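Local atomic coordinates of CRISPR-associated protein, Cse1 family (PDB entry 4H3T), a protein that probably serves as the large Cse1 subunit of a type I-E CRISPR Cascade complex, which recognises invading DNA under the guidance of CRISPR RNA. Residues Asp46-Phe49 against Pro50-Pro54; Ala55-Arg58 against Leu59-Leu63; Leu384-Leu388 against Ala389-Gln393. The protein carries 1 engineered substitution. One frame throughout, in Å; residues are numbered along the deposited sequence.

Interaction 1. Residues Asp46-Phe49 against Pro50-Pro54; sequences DVDF and PTLEP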
loop_
_atom_site.group_PDB
_atom_site.type_symbol
_atom_site.label_atom_id
_atom_site.label_comp_id
_atom_site.label_asym_id
_atom_site.label_seq_id
_atom_site.Cartn_x
_atom_site.Cartn_y
_atom_site.Cartn_z
ATOM N N ASP A 46 11.229 -0.653 9.914
ATOM C CA ASP A 46 10.529 -0.547 11.176
ATOM C C ASP A 46 10.033 0.885 11.300
ATOM O O ASP A 46 10.454 1.623 12.172
ATOM C CB ASP A 46 11.504 -0.944 12.277
ATOM C CG ASP A 46 10.905 -0.845 13.663
ATOM O OD1 ASP A 46 9.704 -1.052 13.793
ATOM O OD2 ASP A 46 11.654 -0.580 14.613
ATOM N N VAL A 47 9.156 1.303 10.380
ATOM C CA VAL A 47 8.786 2.719 10.323
ATOM C C VAL A 47 7.609 3.034 11.248
ATOM O O VAL A 47 6.803 2.198 11.543
ATOM C CB VAL A 47 8.539 3.230 8.886
ATOM C CG1 VAL A 47 9.789 3.060 8.018
ATOM C CG2 VAL A 47 7.354 2.566 8.255
ATOM N N ASP A 48 7.465 4.307 11.505
ATOM C CA ASP A 48 6.587 4.981 12.436
ATOM C C ASP A 48 5.208 5.413 11.792
ATOM O O ASP A 48 4.270 5.769 12.495
ATOM C CB ASP A 48 7.390 6.273 12.936
ATOM C CG ASP A 48 8.434 6.975 11.954
ATOM O OD1 ASP A 48 8.241 8.210 11.664
ATOM O OD2 ASP A 48 9.471 6.234 11.413
ATOM N N PHE A 49 5.120 5.428 10.468
ATOM C CA PHE A 49 3.925 5.904 9.775
ATOM C C PHE A 49 3.817 5.152 8.471
ATOM O O PHE A 49 4.832 4.936 7.840
ATOM C CB PHE A 49 4.030 7.442 9.613
ATOM C CG PHE A 49 2.722 8.029 9.137
ATOM C CD1 PHE A 49 1.682 8.261 10.034
ATOM C CD2 PHE A 49 2.456 8.160 7.778
ATOM C CE1 PHE A 49 0.457 8.744 9.591
ATOM C CE2 PHE A 49 1.218 8.576 7.332
ATOM C CZ PHE A 49 0.226 8.896 8.238
ATOM N N PRO A 50 2.611 4.706 8.085
ATOM C CA PRO A 50 2.490 3.758 6.966
ATOM C C PRO A 50 2.973 4.192 5.605
ATOM O O PRO A 50 3.495 3.376 4.901
ATOM C CB PRO A 50 0.997 3.470 6.895
ATOM C CG PRO A 50 0.453 3.880 8.204
ATOM C CD PRO A 50 1.321 4.895 8.784
ATOM N N THR A 51 2.902 5.454 5.282
ATOM C CA THR A 51 3.308 5.921 3.964
ATOM C C THR A 51 4.821 5.890 3.813
ATOM O O THR A 51 5.349 5.881 2.717
ATOM C CB THR A 51 2.794 7.318 3.698
ATOM O OG1 THR A 51 3.213 8.161 4.724
ATOM C CG2 THR A 51 1.327 7.377 3.603
ATOM N N LEU A 52 5.526 5.883 4.909
ATOM C CA LEU A 52 6.972 5.854 4.807
ATOM C C LEU A 52 7.515 4.532 4.174
ATOM O O LEU A 52 8.583 4.534 3.564
ATOM C CB LEU A 52 7.595 6.039 6.189
ATOM C CG LEU A 52 7.417 7.440 6.862
ATOM C CD1 LEU A 52 7.992 7.417 8.317
ATOM C CD2 LEU A 52 8.205 8.467 6.124
ATOM N N GLU A 53 6.892 3.407 4.451
ATOM C CA GLU A 53 7.467 2.136 4.024
ATOM C C GLU A 53 7.478 1.978 2.502
ATOM O O GLU A 53 8.550 1.734 1.986
ATOM C CB GLU A 53 6.809 0.965 4.746
ATOM C CG GLU A 53 7.557 -0.320 4.447
ATOM C CD GLU A 53 7.164 -1.475 5.336
ATOM O OE1 GLU A 53 6.466 -1.220 6.335
ATOM O OE2 GLU A 53 7.571 -2.629 5.060
ATOM N N PRO A 54 6.391 2.204 1.755
ATOM C CA PRO A 54 6.478 2.106 0.270
ATOM C C PRO A 54 7.474 3.121 -0.307
ATOM O O PRO A 54 8.223 2.859 -1.243
ATOM C CB PRO A 54 5.038 2.436 -0.186
ATOM C CG PRO A 54 4.200 2.211 0.979
ATOM C CD PRO A 54 4.996 2.427 2.204
HETATM O O HOH W 1 7.684 -0.931 8.963
#

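Interaction 2. Residues Ala55-Arg58 against Leu59-Leu63; sequences ALLR and LVLAL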
loop_
_atom_site.group_PDB
_atom_site.type_symbol
_atom_site.label_atom_id
_atom_site.label_comp_id
_atom_site.label_asym_id
_atom_site.label_seq_id
_atom_site.Cartn_x
_atom_site.Cartn_y
_atom_site.Cartn_z
ATOM N N ALA A 55 7.514 4.308 0.279
ATOM C CA ALA A 55 8.394 5.380 -0.219
ATOM C C ALA A 55 9.858 5.038 -0.023
ATOM O O ALA A 55 10.648 5.135 -0.987
ATOM C CB ALA A 55 8.035 6.709 0.472
ATOM N N LEU A 56 10.200 4.538 1.156
ATOM C CA LEU A 56 11.589 4.171 1.467
ATOM C C LEU A 56 11.977 2.864 0.745
ATOM O O LEU A 56 13.085 2.757 0.270
ATOM C CB LEU A 56 11.797 4.020 2.963
ATOM C CG LEU A 56 11.719 5.353 3.816
ATOM C CD1 LEU A 56 11.805 5.018 5.285
ATOM C CD2 LEU A 56 12.759 6.352 3.320
ATOM N N LEU A 57 11.044 1.937 0.572
ATOM C CA LEU A 57 11.325 0.676 -0.147
ATOM C C LEU A 57 11.658 0.979 -1.592
ATOM O O LEU A 57 12.655 0.485 -2.093
ATOM C CB LEU A 57 10.171 -0.307 -0.060
ATOM C CG LEU A 57 10.296 -1.616 -0.914
ATOM C CD1 LEU A 57 11.490 -2.441 -0.486
ATOM C CD2 LEU A 57 9.066 -2.424 -0.826
ATOM N N ARG A 58 10.845 1.823 -2.259
ATOM C CA ARG A 58 11.098 2.195 -3.648
ATOM C C ARG A 58 12.389 2.974 -3.814
ATOM O O ARG A 58 13.116 2.721 -4.751
ATOM C CB ARG A 58 9.919 2.932 -4.240
ATOM C CG ARG A 58 8.786 1.966 -4.428
ATOM C CD ARG A 58 7.461 2.576 -4.601
ATOM N NE ARG A 58 7.310 3.352 -5.828
ATOM C CZ ARG A 58 6.657 2.990 -6.923
ATOM N NH1 ARG A 58 6.219 1.744 -7.064
ATOM N NH2 ARG A 58 6.471 3.858 -7.906
ATOM N N LEU A 59 12.744 3.821 -2.864
ATOM C CA LEU A 59 14.035 4.513 -2.916
ATOM C C LEU A 59 15.189 3.517 -2.913
ATOM O O LEU A 59 16.166 3.630 -3.663
ATOM C CB LEU A 59 14.174 5.456 -1.699
ATOM C CG LEU A 59 15.626 6.011 -1.450
ATOM C CD1 LEU A 59 15.962 6.931 -2.517
ATOM C CD2 LEU A 59 15.699 6.797 -0.124
ATOM N N VAL A 60 15.123 2.592 -1.979
ATOM C CA VAL A 60 16.150 1.563 -1.798
ATOM C C VAL A 60 16.197 0.611 -3.022
ATOM O O VAL A 60 17.294 0.240 -3.452
ATOM C CB VAL A 60 16.009 0.810 -0.436
ATOM C CG1 VAL A 60 16.996 -0.333 -0.320
ATOM C CG2 VAL A 60 16.288 1.785 0.698
ATOM N N LEU A 61 15.090 0.325 -3.645
ATOM C CA LEU A 61 15.105 -0.514 -4.871
ATOM C C LEU A 61 15.767 0.211 -6.054
ATOM O O LEU A 61 16.478 -0.406 -6.813
ATOM C CB LEU A 61 13.688 -0.880 -5.253
ATOM C CG LEU A 61 13.001 -1.947 -4.376
ATOM C CD1 LEU A 61 11.475 -1.971 -4.651
ATOM C CD2 LEU A 61 13.636 -3.334 -4.573
ATOM N N ALA A 62 15.496 1.530 -6.235
ATOM C CA ALA A 62 16.165 2.282 -7.284
ATOM C C ALA A 62 17.668 2.222 -7.070
ATOM O O ALA A 62 18.438 2.092 -8.027
ATOM C CB ALA A 62 15.690 3.724 -7.283
ATOM N N LEU A 63 18.094 2.362 -5.816
ATOM C CA LEU A 63 19.541 2.294 -5.473
ATOM C C LEU A 63 20.112 0.876 -5.765
ATOM O O LEU A 63 21.201 0.756 -6.332
ATOM C CB LEU A 63 19.558 2.603 -3.999
ATOM C CG LEU A 63 20.710 3.200 -3.244
ATOM C CD1 LEU A 63 21.759 3.951 -4.149
ATOM C CD2 LEU A 63 20.111 4.109 -2.186
#

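Interaction 3. Residues Leu384-Leu388 against Ala389-Gln393; sequences LDTPL and AVLNQ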
loop_
_atom_site.group_PDB
_atom_site.type_symbol
_atom_site.label_atom_id
_atom_site.label_comp_id
_atom_site.label_asym_id
_atom_site.label_seq_id
_atom_site.Cartn_x
_atom_site.Cartn_y
_atom_site.Cartn_z
ATOM N N LEU A 384 -0.724 -9.107 4.231
ATOM C CA LEU A 384 -1.406 -10.361 4.083
ATOM C C LEU A 384 -0.399 -11.456 3.758
ATOM O O LEU A 384 0.213 -11.419 2.702
ATOM C CB LEU A 384 -2.474 -10.238 2.990
ATOM C CG LEU A 384 -3.389 -11.470 2.822
ATOM C CD1 LEU A 384 -4.233 -11.776 4.110
ATOM C CD2 LEU A 384 -4.270 -11.327 1.616
ATOM N N ASP A 385 -0.296 -12.467 4.612
ATOM C CA ASP A 385 0.542 -13.654 4.351
ATOM C C ASP A 385 -0.112 -14.533 3.264
ATOM O O ASP A 385 -1.236 -15.056 3.432
ATOM C CB ASP A 385 0.796 -14.443 5.648
ATOM C CG ASP A 385 1.786 -13.775 6.628
ATOM O OD1 ASP A 385 2.714 -13.071 6.159
ATOM O OD2 ASP A 385 1.696 -14.047 7.856
ATOM N N THR A 386 0.516 -14.549 2.090
ATOM C CA THR A 386 -0.036 -15.139 0.900
ATOM C C THR A 386 0.864 -16.257 0.279
ATOM O O THR A 386 2.002 -15.977 -0.166
ATOM C CB THR A 386 -0.321 -14.024 -0.164
ATOM O OG1 THR A 386 -1.118 -12.979 0.435
ATOM C CG2 THR A 386 -1.113 -14.572 -1.359
ATOM N N PRO A 387 0.288 -17.465 0.111
ATOM C CA PRO A 387 1.022 -18.542 -0.563
ATOM C C PRO A 387 1.260 -18.246 -2.013
ATOM O O PRO A 387 0.364 -17.689 -2.709
ATOM C CB PRO A 387 0.060 -19.746 -0.471
ATOM C CG PRO A 387 -0.869 -19.419 0.577
ATOM C CD PRO A 387 -1.021 -17.959 0.601
ATOM N N LEU A 388 2.443 -18.626 -2.501
ATOM C CA LEU A 388 2.697 -18.492 -3.926
ATOM C C LEU A 388 1.710 -19.366 -4.701
ATOM O O LEU A 388 1.320 -19.014 -5.804
ATOM C CB LEU A 388 4.150 -18.867 -4.295
ATOM C CG LEU A 388 5.078 -17.697 -4.344
ATOM C CD1 LEU A 388 5.130 -17.016 -3.010
ATOM C CD2 LEU A 388 6.483 -18.121 -4.854
ATOM N N ALA A 389 1.228 -20.426 -4.084
ATOM C CA ALA A 389 0.180 -21.284 -4.711
ATOM C C ALA A 389 -1.084 -20.494 -5.093
ATOM O O ALA A 389 -1.674 -20.790 -6.117
ATOM C CB ALA A 389 -0.200 -22.398 -3.759
ATOM N N VAL A 390 -1.458 -19.463 -4.328
ATOM C CA VAL A 390 -2.656 -18.653 -4.576
ATOM C C VAL A 390 -2.419 -17.675 -5.747
ATOM O O VAL A 390 -3.364 -17.288 -6.452
ATOM C CB VAL A 390 -3.087 -17.970 -3.264
ATOM C CG1 VAL A 390 -4.114 -16.858 -3.486
ATOM C CG2 VAL A 390 -3.608 -19.013 -2.277
ATOM N N LEU A 391 -1.165 -17.317 -5.975
ATOM C CA LEU A 391 -0.748 -16.463 -7.109
ATOM C C LEU A 391 -0.718 -17.242 -8.409
ATOM O O LEU A 391 -0.710 -16.631 -9.483
ATOM C CB LEU A 391 0.623 -15.828 -6.886
ATOM C CG LEU A 391 0.776 -15.012 -5.678
ATOM C CD1 LEU A 391 2.187 -14.396 -5.610
ATOM C CD2 LEU A 391 -0.296 -13.898 -5.636
ATOM N N ASN A 392 -0.718 -18.590 -8.330
ATOM C CA ASN A 392 -0.669 -19.492 -9.513
ATOM C C ASN A 392 -1.886 -19.365 -10.414
ATOM O O ASN A 392 -3.021 -19.691 -10.033
ATOM C CB ASN A 392 -0.528 -20.933 -9.040
ATOM C CG ASN A 392 -0.142 -21.953 -10.097
ATOM O OD1 ASN A 392 -0.376 -21.785 -11.304
ATOM N ND2 ASN A 392 0.309 -23.115 -9.648
ATOM N N GLN A 393 -1.653 -18.891 -11.621
ATOM C CA GLN A 393 -2.697 -18.730 -12.636
ATOM C C GLN A 393 -2.801 -19.946 -13.597
ATOM O O GLN A 393 -3.858 -20.142 -14.218
ATOM C CB GLN A 393 -2.446 -17.446 -13.427
ATOM C CG GLN A 393 -2.721 -16.242 -12.526
ATOM C CD GLN A 393 -2.634 -14.991 -13.299
ATOM O OE1 GLN A 393 -3.605 -14.517 -13.857
ATOM N NE2 GLN A 393 -1.459 -14.568 -13.537
#

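Interaction 1. Residues Asp46-Phe49 against Pro50-Pro54
F49 and P50 meet by a CH-pi contact: P50 CD sits over one face of the F49 ring, 3.5 Å from its centroid and displaced toward the rim. The aromatic side chain is brought there by CG standing opposite the backbone N (chi1 -170°). The edge of the same ring, in its plane, faces the hydroxyl of T51, with OG1 3.1 Å from F49 CD2; that hydroxyl is hydrogen-bonded to E166 of helix 157-170. Among the apolar contacts, V47 CB lies 4.0 Å from L52 CB, and V47 CG2 packs on E53 CB at 3.9 Å. L52 CD1 extends to the carboxylate of D48, 3.4 Å from D48 OD1, and also approaches F49 CB. One backbone hydrogen bond, L52 N to F49 O at 3.2 Å, closes a type I beta turn from F49 to L52. A water accepts from V47 N and donates to E53 OE1 at 2.9 Å, while E53 OE2 forms a salt bridge with R383. The turn into helix 52-68 is thus lined by apolar groups, a ring face and the polar D48 and T51 side chains, and the carboxylate of E53 links the loop backbone, through water, to a charge on strand 375-387.

Interaction 2. Residues Ala55-Arg58 against Leu59-Leu63
Residues A55-R58 bond to L59-A62 in regular alpha-helical i to i+4 fashion, L59 N to A55 O, V60 N to L56 O, L61 N to L57 O and A62 N to R58 O, with N-to-O distances of 2.9 to 3.1 Å. Among the side chains, L57 and L61 make the apolar contact one turn apart: L61 CD1 comes 3.9 Å from L57 CG and slightly farther from L57 CD1. The two meet at a slant. With L57 CG trans to its N (chi1 174°), the L57 branch lies within reach of L61 CD1, whose own CG is trans to the carbonyl carbon (chi1 -74°). L61 CG also rests 3.4 Å from L57 O, and V60 CG2 lies equally close to L56 O, so methyl and methine groups flank the bonded carbonyls. R58 bends at chi3 (66°), and its buried guanidinium reaches beyond the turn, where NH1 forms a salt bridge with D298 and a hydrogen bond with H300. L57, V60 and L61 pack on L214 of helix 210-217, V60 and L63 on F36 of helix 32-37, and L56, L57 and V60 on F45 of strand 42-45, so this part of helix 52-68 packs against two helices and a strand.

Interaction 3. Residues Leu384-Leu388 against Ala389-Gln393
P387 and V390 meet where an edge strand of a three-stranded antiparallel sheet, 375-387, runs directly into the short helix 388-391. Followed outward, V390 begins with CB 3.5 Å from P387 O, the carbonyl that also accepts V390 N at 3.0 Å. From CB the two methyls part. CG2, lying trans to the carbonyl carbon, turns onto the proline ring, 4.0 Å from P387 CG and equally far from P387 CD. CG1, trans to the backbone N (chi1 166°), is directed toward T386, 4.3 Å from T386 CG2. Beyond the two segments the V390 side chain packs on L334 of helix 330-334. P387 CB also meets A389 CB, whereas L391 CB settles 3.4 Å from L388 O. The helical turn is loosely bonded, since the hydrogen bonds from L391 N and N392 N to L388 O are both weak. On the strand side, P387 touches L359 of the neighbouring strand 359-370 and L471 of helix 445-473, so P387 joins the sheet to that helix by packing on both. One residue earlier, T386 OG1 donates a hydrogen bond of 3.1 Å back to L384 O.

In the fold
Interactions 1 and 2 follow one another on helix 52-68, the first at its entry and the second in the turns after it; their centres are 12 Å apart, and they touch where V47 CG1 lies 3.9 Å from L56 CD1. Interaction 3 is separate, its centre 24 Å from that of each of the others, with nearest atoms about 11 Å from interaction 1 and about 13 Å from interaction 2. Strand 375-387 nevertheless joins the two regions: its earlier residues L379 and Y381 pack on P50, and the strand then ends in interaction 3. All three contacts belong to the Cse1 family region.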